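Local coordinates for protein chorismate mutase (Burkholderia thailandensis, PDB 6CNZ) that probably catalyses the rearrangement of chorismate to prephenate, the step of aromatic amino acid biosynthesis that leads to phenylalanine and tyrosine, at residues S25-L30 with D116-S121; P69-T74 with A124-V129. All blocks are in the same frame, centred on the assembly; numbering follows the deposited sequence.

How the contacts relate
Both contacts pin the long helix 107-129 into the all-helical fold, and their centres lie about 14 Å apart. Contact 1 joins its middle to the C-terminal end of helix 15-29; contact 2 joins its C-terminal part to the first turns of helix 69-96. The centre of contact 1 lies about 6 Å from the centre of the chain, that of contact 2 about 13 Å. Contact 1 borders the probable active-site pocket, where R27 holds an anion; contact 2 holds no ligand. No hydrogen bond joins the segments of either contact directly, but in contact 1 a water bridges R27 and T119. Both also touch the second subunit.

Contact 1: S25-L30 with D116-S121; sequences SQRLAL and DRLTQS. With NO3 (nitrate ion), chain I; NO3 (nitrate ion), chain G.
The probable active-site pocket of an AroQ chorismate mutase is bordered here by R27 of helix 15-29, which lies against L118 of helix 107-129 and carries its guanidinium on to a nitrate. L118 is the apolar centre of the contact: L118 CD1 sits 3.5 Å from R27 CA, while L118 CD2 meets Q26 CD at 4.1 Å, the glutamine chain crossing it at about a right angle. L30 reaches in tip to tip, its CD1 3.8 Å from L118 CD1. A branched leucine suits this place because its two methyls serve different neighbours.

Helices 15-29 and 107-129 of the all-helical AroQ fold pack here, and R27 runs past L118 in the opposite direction, with CG anti to the backbone N (chi1 -166°). R27 NH1 donates to nitrate O1 at 3.1 Å (162°) and R27 NH2 to nitrate O2 at 3.0 Å. Flat and anionic like a carboxylate, this nitrate sits in a place consistent with binding of a substrate carboxylate, as by arginines in AroQ mutases. R27 NE donates to a water at 2.7 Å, which hydrogen-bonds T119 OG1 at 2.6 Å. S25 OG donates to O1 of another nitrate at 2.8 Å.

Contact 2: P69-T74 with A124-V129; sequences PAYART and AALARV
Y71 and L126 carry this contact, the tyrosine ring and the leucine branches crossing at a slant between helix 69-96 and helix 107-129. The ring is met along one side, from CD2 through CE2 to the hydroxyl. L126 CG comes closest, 3.7 Å from Y71 CE2, in an oblique approach. One methyl, L126 CD1, follows the ring outward and ends 3.9 Å from Y71 OH; the other, L126 CD2, turns back to the helix surface and rests 3.8 Å from A72 CA. The leucine thus fits the angle between an aromatic ring and the backbone that bears it, and the small methyl of A72, with CB 4.2 Å from L126 CD2, lets it come near that backbone.

Y71 is laid across the gap by a first torsion that sets CG anti to the backbone N (chi1 -179°), and its length takes the phenol past L126 to V129. There V129 CG1 lies 4.0 Å from Y71 OH, the valine crossing the tyrosine at about a right angle. No hydrogen bond joins the two segments. The buried hydroxyl is nevertheless satisfied, because it hydrogen-bonds the backbone O of V170; tyrosine therefore suits the position by offering an apolar ring flank to L126 and a polar end to V170. V170 sits beside C171, disulfide-bonded to C138, so this bond ties helix 69-96 to the C-terminal segment.

Helix 48-64 packs on A72 through V58 and A62, and helix 15-29 covers V129 through A16, L17 and L20. The segment axes pass 11.0 Å apart with their directions at 122°, a separation that the long side chains Y71 and L126 span. With those helices around them, the start of helix 69-96 packs on the end of helix 107-129, consistent with the all-helical AroQ fold.

Contact 1: S25-L30 with D116-S121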
ATOM      1  N   SER A  25       5.134   1.059  -4.891  1.00 18.18           N
ATOM      2  CA  SER A  25       4.316   2.252  -4.725  1.00 20.90           C
ATOM      3  C   SER A  25       3.936   2.449  -3.262  1.00 26.97           C
ATOM      4  O   SER A  25       3.930   3.579  -2.756  1.00 23.56           O
ATOM      5  CB  SER A  25       3.068   2.137  -5.613  1.00 20.02           C
ATOM      6  OG  SER A  25       2.121   3.139  -5.308  1.00 22.48           O
ATOM      7  N   GLN A  26       3.623   1.354  -2.571  1.00 21.64           N
ATOM      8  CA  GLN A  26       3.297   1.430  -1.156  1.00 25.18           C
ATOM      9  C   GLN A  26       4.472   1.987  -0.355  1.00 27.27           C
ATOM     10  O   GLN A  26       4.292   2.856   0.506  1.00 21.95           O
ATOM     11  CB  GLN A  26       2.882   0.038  -0.660  1.00 27.92           C
ATOM     12  CG  GLN A  26       2.328  -0.016   0.747  1.00 40.09           C
ATOM     13  CD  GLN A  26       1.754  -1.396   1.130  1.00 46.43           C
ATOM     14  OE1 GLN A  26       1.394  -2.203   0.274  1.00 43.28           O
ATOM     15  NE2 GLN A  26       1.671  -1.652   2.425  1.00 47.33           N
ATOM     16  N   ARG A  27       5.686   1.532  -0.651  1.00 23.30           N
ATOM     17  CA  ARG A  27       6.850   2.065   0.058  1.00 30.65           C
ATOM     18  C   ARG A  27       7.068   3.534  -0.272  1.00 30.74           C
ATOM     19  O   ARG A  27       7.344   4.349   0.620  1.00 27.51           O
ATOM     20  CB  ARG A  27       8.099   1.256  -0.289  1.00 26.72           C
ATOM     21  CG  ARG A  27       9.275   1.521   0.637  1.00 23.89           C
ATOM     22  CD  ARG A  27      10.571   0.981   0.044  1.00 31.89           C
ATOM     23  NE  ARG A  27      11.625   0.943   1.042  1.00 38.21           N
ATOM     24  CZ  ARG A  27      12.398   1.976   1.342  1.00 35.03           C
ATOM     25  NH1 ARG A  27      12.250   3.128   0.697  1.00 30.69           N
ATOM     26  NH2 ARG A  27      13.320   1.849   2.289  1.00 38.80           N
ATOM     27  N   LEU A  28       6.910   3.896  -1.545  1.00 27.34           N
ATOM     28  CA  LEU A  28       7.109   5.280  -1.965  1.00 24.39           C
ATOM     29  C   LEU A  28       6.105   6.220  -1.312  1.00 24.57           C
ATOM     30  O   LEU A  28       6.426   7.382  -1.057  1.00 28.36           O
ATOM     31  CB  LEU A  28       7.009   5.372  -3.491  1.00 26.09           C
ATOM     32  CG  LEU A  28       7.380   6.685  -4.159  1.00 27.29           C
ATOM     33  CD1 LEU A  28       8.771   7.162  -3.678  1.00 22.91           C
ATOM     34  CD2 LEU A  28       7.321   6.550  -5.704  1.00 25.63           C
ATOM     35  N   ALA A  29       4.886   5.750  -1.039  1.00 19.57           N
ATOM     36  CA  ALA A  29       3.896   6.621  -0.436  1.00 25.16           C
ATOM     37  C   ALA A  29       4.266   7.016   0.992  1.00 27.93           C
ATOM     38  O   ALA A  29       3.783   8.041   1.483  1.00 33.88           O
ATOM     39  CB  ALA A  29       2.518   5.951  -0.447  1.00 25.61           C
ATOM     40  N   LEU A  30       5.085   6.220   1.670  1.00 23.08           N
ATOM     41  CA  LEU A  30       5.544   6.579   3.004  1.00 31.51           C
ATOM     42  C   LEU A  30       6.605   7.679   2.973  1.00 32.84           C
ATOM     43  O   LEU A  30       7.020   8.147   4.036  1.00 25.17           O
ATOM     44  CB  LEU A  30       6.069   5.331   3.720  1.00 19.78           C
ATOM     45  CG  LEU A  30       5.044   4.240   4.054  1.00 26.81           C
ATOM     46  CD1 LEU A  30       5.735   2.913   4.358  1.00 26.48           C
ATOM     47  CD2 LEU A  30       4.196   4.662   5.247  1.00 23.86           C
ATOM     48  N   ASP A 116      10.149  -0.718   7.316  1.00 33.06           N
ATOM     49  CA  ASP A 116      10.956  -1.905   7.565  1.00 38.07           C
ATOM     50  C   ASP A 116      10.231  -3.173   7.122  1.00 39.37           C
ATOM     51  O   ASP A 116      10.848  -4.058   6.524  1.00 37.46           O
ATOM     52  CB  ASP A 116      11.354  -1.987   9.046  1.00 49.25           C
ATOM     53  CG  ASP A 116      12.354  -0.889   9.458  1.00 57.73           C
ATOM     54  OD1 ASP A 116      13.031  -0.299   8.580  1.00 54.36           O
ATOM     55  OD2 ASP A 116      12.470  -0.625  10.676  1.00 59.83           O
ATOM     56  N   ARG A 117       8.928  -3.289   7.401  1.00 35.27           N
ATOM     57  CA  ARG A 117       8.172  -4.427   6.876  1.00 42.22           C
ATOM     58  C   ARG A 117       8.280  -4.524   5.355  1.00 41.05           C
ATOM     59  O   ARG A 117       8.333  -5.623   4.799  1.00 39.20           O
ATOM     60  CB  ARG A 117       6.699  -4.332   7.265  1.00 41.30           C
ATOM     61  CG  ARG A 117       6.386  -4.539   8.730  1.00 52.23           C
ATOM     62  CD  ARG A 117       4.900  -4.800   8.887  1.00 62.93           C
ATOM     63  NE  ARG A 117       4.528  -6.021   8.177  1.00 69.07           N
ATOM     64  CZ  ARG A 117       4.138  -7.145   8.769  1.00 72.69           C
ATOM     65  NH1 ARG A 117       4.033  -7.211  10.092  1.00 72.09           N
ATOM     66  NH2 ARG A 117       3.838  -8.204   8.030  1.00 74.05           N
ATOM     67  N   LEU A 118       8.277  -3.387   4.658  1.00 36.98           N
ATOM     68  CA  LEU A 118       8.270  -3.458   3.199  1.00 32.10           C
ATOM     69  C   LEU A 118       9.594  -3.981   2.649  1.00 37.41           C
ATOM     70  O   LEU A 118       9.624  -4.555   1.551  1.00 37.53           O
ATOM     71  CB  LEU A 118       7.924  -2.094   2.607  1.00 28.99           C
ATOM     72  CG  LEU A 118       6.412  -1.841   2.689  1.00 33.11           C
ATOM     73  CD1 LEU A 118       6.081  -0.370   2.516  1.00 28.03           C
ATOM     74  CD2 LEU A 118       5.650  -2.675   1.688  1.00 36.88           C
ATOM     75  N   THR A 119      10.691  -3.818   3.396  1.00 35.82           N
ATOM     76  CA  THR A 119      11.960  -4.398   2.973  1.00 34.76           C
ATOM     77  C   THR A 119      11.809  -5.883   2.677  1.00 36.07           C
ATOM     78  O   THR A 119      12.132  -6.343   1.577  1.00 37.69           O
ATOM     79  CB  THR A 119      13.031  -4.166   4.036  1.00 38.42           C
ATOM     80  OG1 THR A 119      13.258  -2.758   4.179  1.00 42.65           O
ATOM     81  CG2 THR A 119      14.327  -4.844   3.622  1.00 35.99           C
ATOM     82  N   GLN A 120      11.270  -6.643   3.631  1.00 38.28           N
ATOM     83  CA  GLN A 120      11.116  -8.080   3.418  1.00 43.91           C
ATOM     84  C   GLN A 120      10.109  -8.395   2.314  1.00 37.12           C
ATOM     85  O   GLN A 120      10.309  -9.345   1.549  1.00 34.10           O
ATOM     86  CB  GLN A 120      10.704  -8.781   4.714  1.00 45.34           C
ATOM     87  CG  GLN A 120      10.668 -10.321   4.583  1.00 53.20           C
ATOM     88  CD  GLN A 120      11.936 -10.921   3.935  1.00 62.66           C
ATOM     89  OE1 GLN A 120      13.066 -10.520   4.237  1.00 65.78           O
ATOM     90  NE2 GLN A 120      11.740 -11.889   3.042  1.00 61.03           N
ATOM     91  N   SER A 121       8.997  -7.652   2.241  1.00 34.76           N
ATOM     92  CA  SER A 121       8.014  -7.916   1.185  1.00 36.12           C
ATOM     93  C   SER A 121       8.599  -7.619  -0.191  1.00 31.41           C
ATOM     94  O   SER A 121       8.386  -8.379  -1.144  1.00 34.31           O
ATOM     95  CB  SER A 121       6.748  -7.081   1.400  1.00 29.75           C
ATOM     96  OG  SER A 121       6.256  -7.226   2.713  1.00 43.14           O
TER
HETATM   97  N   NO3 I 303      15.108   4.931   2.765  1.00 82.32           N
HETATM   98  O1  NO3 I 303      14.437   5.083   1.697  1.00 68.36           O
HETATM   99  O2  NO3 I 303      14.717   4.117   3.657  1.00 84.52           O
HETATM  100  O3  NO3 I 303      16.172   5.596   2.951  1.00 84.85           O
HETATM  101  N   NO3 G 301       2.600   5.714  -7.391  1.00 38.57           N
HETATM  102  O1  NO3 G 301       3.295   5.397  -6.377  1.00 35.69           O
HETATM  103  O2  NO3 G 301       2.723   6.865  -7.916  1.00 33.74           O
HETATM  104  O3  NO3 G 301       1.774   4.884  -7.874  1.00 38.86           O
HETATM  105  O   HOH W   1      11.929  -0.860   3.054  1.00 42.78           O

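Contact 2: P69-T74 with A124-V129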
ATOM      1  N   PRO A  69      22.591 -10.766  -4.746  1.00 43.01           N
ATOM      2  CA  PRO A  69      22.726  -9.614  -3.837  1.00 42.78           C
ATOM      3  C   PRO A  69      22.877  -8.286  -4.558  1.00 39.55           C
ATOM      4  O   PRO A  69      22.350  -7.275  -4.087  1.00 40.84           O
ATOM      5  CB  PRO A  69      23.981  -9.960  -3.011  1.00 42.73           C
ATOM      6  CG  PRO A  69      24.089 -11.446  -3.078  1.00 44.16           C
ATOM      7  CD  PRO A  69      23.558 -11.838  -4.441  1.00 42.65           C
ATOM      8  N   ALA A  70      23.576  -8.257  -5.695  1.00 40.93           N
ATOM      9  CA  ALA A  70      23.767  -6.989  -6.393  1.00 37.91           C
ATOM     10  C   ALA A  70      22.468  -6.515  -7.036  1.00 35.07           C
ATOM     11  O   ALA A  70      22.191  -5.312  -7.088  1.00 39.10           O
ATOM     12  CB  ALA A  70      24.879  -7.129  -7.436  1.00 38.10           C
ATOM     13  N   TYR A  71      21.664  -7.450  -7.536  1.00 32.29           N
ATOM     14  CA  TYR A  71      20.358  -7.109  -8.084  1.00 29.91           C
ATOM     15  C   TYR A  71      19.459  -6.501  -7.017  1.00 33.12           C
ATOM     16  O   TYR A  71      18.785  -5.495  -7.259  1.00 27.72           O
ATOM     17  CB  TYR A  71      19.734  -8.369  -8.656  1.00 39.96           C
ATOM     18  CG  TYR A  71      18.392  -8.221  -9.301  1.00 33.23           C
ATOM     19  CD1 TYR A  71      18.189  -7.315 -10.322  1.00 29.04           C
ATOM     20  CD2 TYR A  71      17.338  -9.038  -8.921  1.00 33.53           C
ATOM     21  CE1 TYR A  71      16.964  -7.200 -10.935  1.00 30.43           C
ATOM     22  CE2 TYR A  71      16.109  -8.943  -9.529  1.00 29.72           C
ATOM     23  CZ  TYR A  71      15.925  -8.022 -10.544  1.00 36.64           C
ATOM     24  OH  TYR A  71      14.696  -7.928 -11.161  1.00 30.09           O
ATOM     25  N   ALA A  72      19.436  -7.095  -5.824  1.00 35.45           N
ATOM     26  CA  ALA A  72      18.625  -6.529  -4.752  1.00 35.63           C
ATOM     27  C   ALA A  72      19.183  -5.189  -4.289  1.00 28.84           C
ATOM     28  O   ALA A  72      18.418  -4.249  -4.054  1.00 27.08           O
ATOM     29  CB  ALA A  72      18.537  -7.505  -3.586  1.00 28.43           C
ATOM     30  N   ARG A  73      20.510  -5.074  -4.177  1.00 29.76           N
ATOM     31  CA  ARG A  73      21.102  -3.817  -3.722  1.00 35.34           C
ATOM     32  C   ARG A  73      20.769  -2.683  -4.682  1.00 34.21           C
ATOM     33  O   ARG A  73      20.284  -1.620  -4.268  1.00 32.64           O
ATOM     34  CB  ARG A  73      22.621  -3.955  -3.574  1.00 34.51           C
ATOM     35  CG  ARG A  73      23.285  -2.673  -3.068  1.00 39.88           C
ATOM     36  CD  ARG A  73      24.813  -2.678  -3.213  1.00 46.71           C
ATOM     37  NE  ARG A  73      25.370  -1.507  -2.534  1.00 53.77           N
ATOM     38  CZ  ARG A  73      25.712  -1.480  -1.247  1.00 52.52           C
ATOM     39  NH1 ARG A  73      25.581  -2.569  -0.501  1.00 57.66           N
ATOM     40  NH2 ARG A  73      26.198  -0.372  -0.707  1.00 45.56           N
ATOM     41  N   THR A  74      21.005  -2.904  -5.975  1.00 29.40           N
ATOM     42  CA  THR A  74      20.662  -1.900  -6.974  1.00 32.33           C
ATOM     43  C   THR A  74      19.190  -1.514  -6.890  1.00 26.40           C
ATOM     44  O   THR A  74      18.853  -0.326  -6.926  1.00 35.46           O
ATOM     45  CB  THR A  74      20.988  -2.424  -8.371  1.00 36.45           C
ATOM     46  OG1 THR A  74      22.397  -2.581  -8.486  1.00 40.02           O
ATOM     47  CG2 THR A  74      20.509  -1.442  -9.434  1.00 37.26           C
ATOM     48  N   ALA A 124      11.103 -10.377  -1.154  1.00 37.59           N
ATOM     49  CA  ALA A 124      10.380 -11.562  -1.603  1.00 34.04           C
ATOM     50  C   ALA A 124       9.693 -11.322  -2.948  1.00 36.10           C
ATOM     51  O   ALA A 124       9.640 -12.223  -3.797  1.00 31.03           O
ATOM     52  CB  ALA A 124       9.362 -11.985  -0.544  1.00 36.05           C
ATOM     53  N   ALA A 125       9.159 -10.114  -3.161  1.00 30.72           N
ATOM     54  CA  ALA A 125       8.534  -9.813  -4.444  1.00 33.79           C
ATOM     55  C   ALA A 125       9.566  -9.785  -5.565  1.00 32.78           C
ATOM     56  O   ALA A 125       9.299 -10.271  -6.667  1.00 32.75           O
ATOM     57  CB  ALA A 125       7.790  -8.476  -4.380  1.00 28.44           C
ATOM     58  N   LEU A 126      10.747  -9.218  -5.297  1.00 34.80           N
ATOM     59  CA  LEU A 126      11.809  -9.189  -6.296  1.00 32.43           C
ATOM     60  C   LEU A 126      12.250 -10.599  -6.674  1.00 38.60           C
ATOM     61  O   LEU A 126      12.521 -10.881  -7.850  1.00 40.57           O
ATOM     62  CB  LEU A 126      12.994  -8.381  -5.760  1.00 36.23           C
ATOM     63  CG  LEU A 126      13.989  -7.751  -6.740  1.00 30.58           C
ATOM     64  CD1 LEU A 126      13.295  -6.749  -7.669  1.00 27.40           C
ATOM     65  CD2 LEU A 126      15.095  -7.065  -5.954  1.00 32.13           C
ATOM     66  N   ALA A 127      12.338 -11.494  -5.683  1.00 31.12           N
ATOM     67  CA  ALA A 127      12.706 -12.883  -5.954  1.00 30.96           C
ATOM     68  C   ALA A 127      11.776 -13.518  -6.977  1.00 32.51           C
ATOM     69  O   ALA A 127      12.213 -14.328  -7.800  1.00 35.31           O
ATOM     70  CB  ALA A 127      12.686 -13.703  -4.663  1.00 38.73           C
ATOM     71  N   ARG A 128      10.484 -13.178  -6.938  1.00 32.37           N
ATOM     72  CA  ARG A 128       9.577 -13.761  -7.920  1.00 29.88           C
ATOM     73  C   ARG A 128       9.732 -13.119  -9.283  1.00 34.14           C
ATOM     74  O   ARG A 128       9.356 -13.730 -10.289  1.00 38.88           O
ATOM     75  CB  ARG A 128       8.125 -13.648  -7.465  1.00 31.53           C
ATOM     76  CG  ARG A 128       7.778 -14.585  -6.314  1.00 38.60           C
ATOM     77  CD  ARG A 128       6.403 -14.274  -5.769  1.00 45.47           C
ATOM     78  NE  ARG A 128       6.164 -14.934  -4.490  1.00 45.98           N
ATOM     79  CZ  ARG A 128       5.042 -14.810  -3.793  1.00 43.05           C
ATOM     80  NH1 ARG A 128       4.061 -14.053  -4.261  1.00 35.52           N
ATOM     81  NH2 ARG A 128       4.900 -15.436  -2.630  1.00 43.09           N
ATOM     82  N   VAL A 129      10.261 -11.899  -9.338  1.00 29.16           N
ATOM     83  CA  VAL A 129      10.470 -11.232 -10.619  1.00 35.88           C
ATOM     84  C   VAL A 129      11.803 -11.619 -11.249  1.00 29.40           C
ATOM     85  O   VAL A 129      11.946 -11.543 -12.476  1.00 32.84           O
ATOM     86  CB  VAL A 129      10.324  -9.714 -10.410  1.00 34.02           C
ATOM     87  CG1 VAL A 129      10.821  -8.924 -11.603  1.00 28.97           C
ATOM     88  CG2 VAL A 129       8.856  -9.386 -10.132  1.00 37.95           C
TER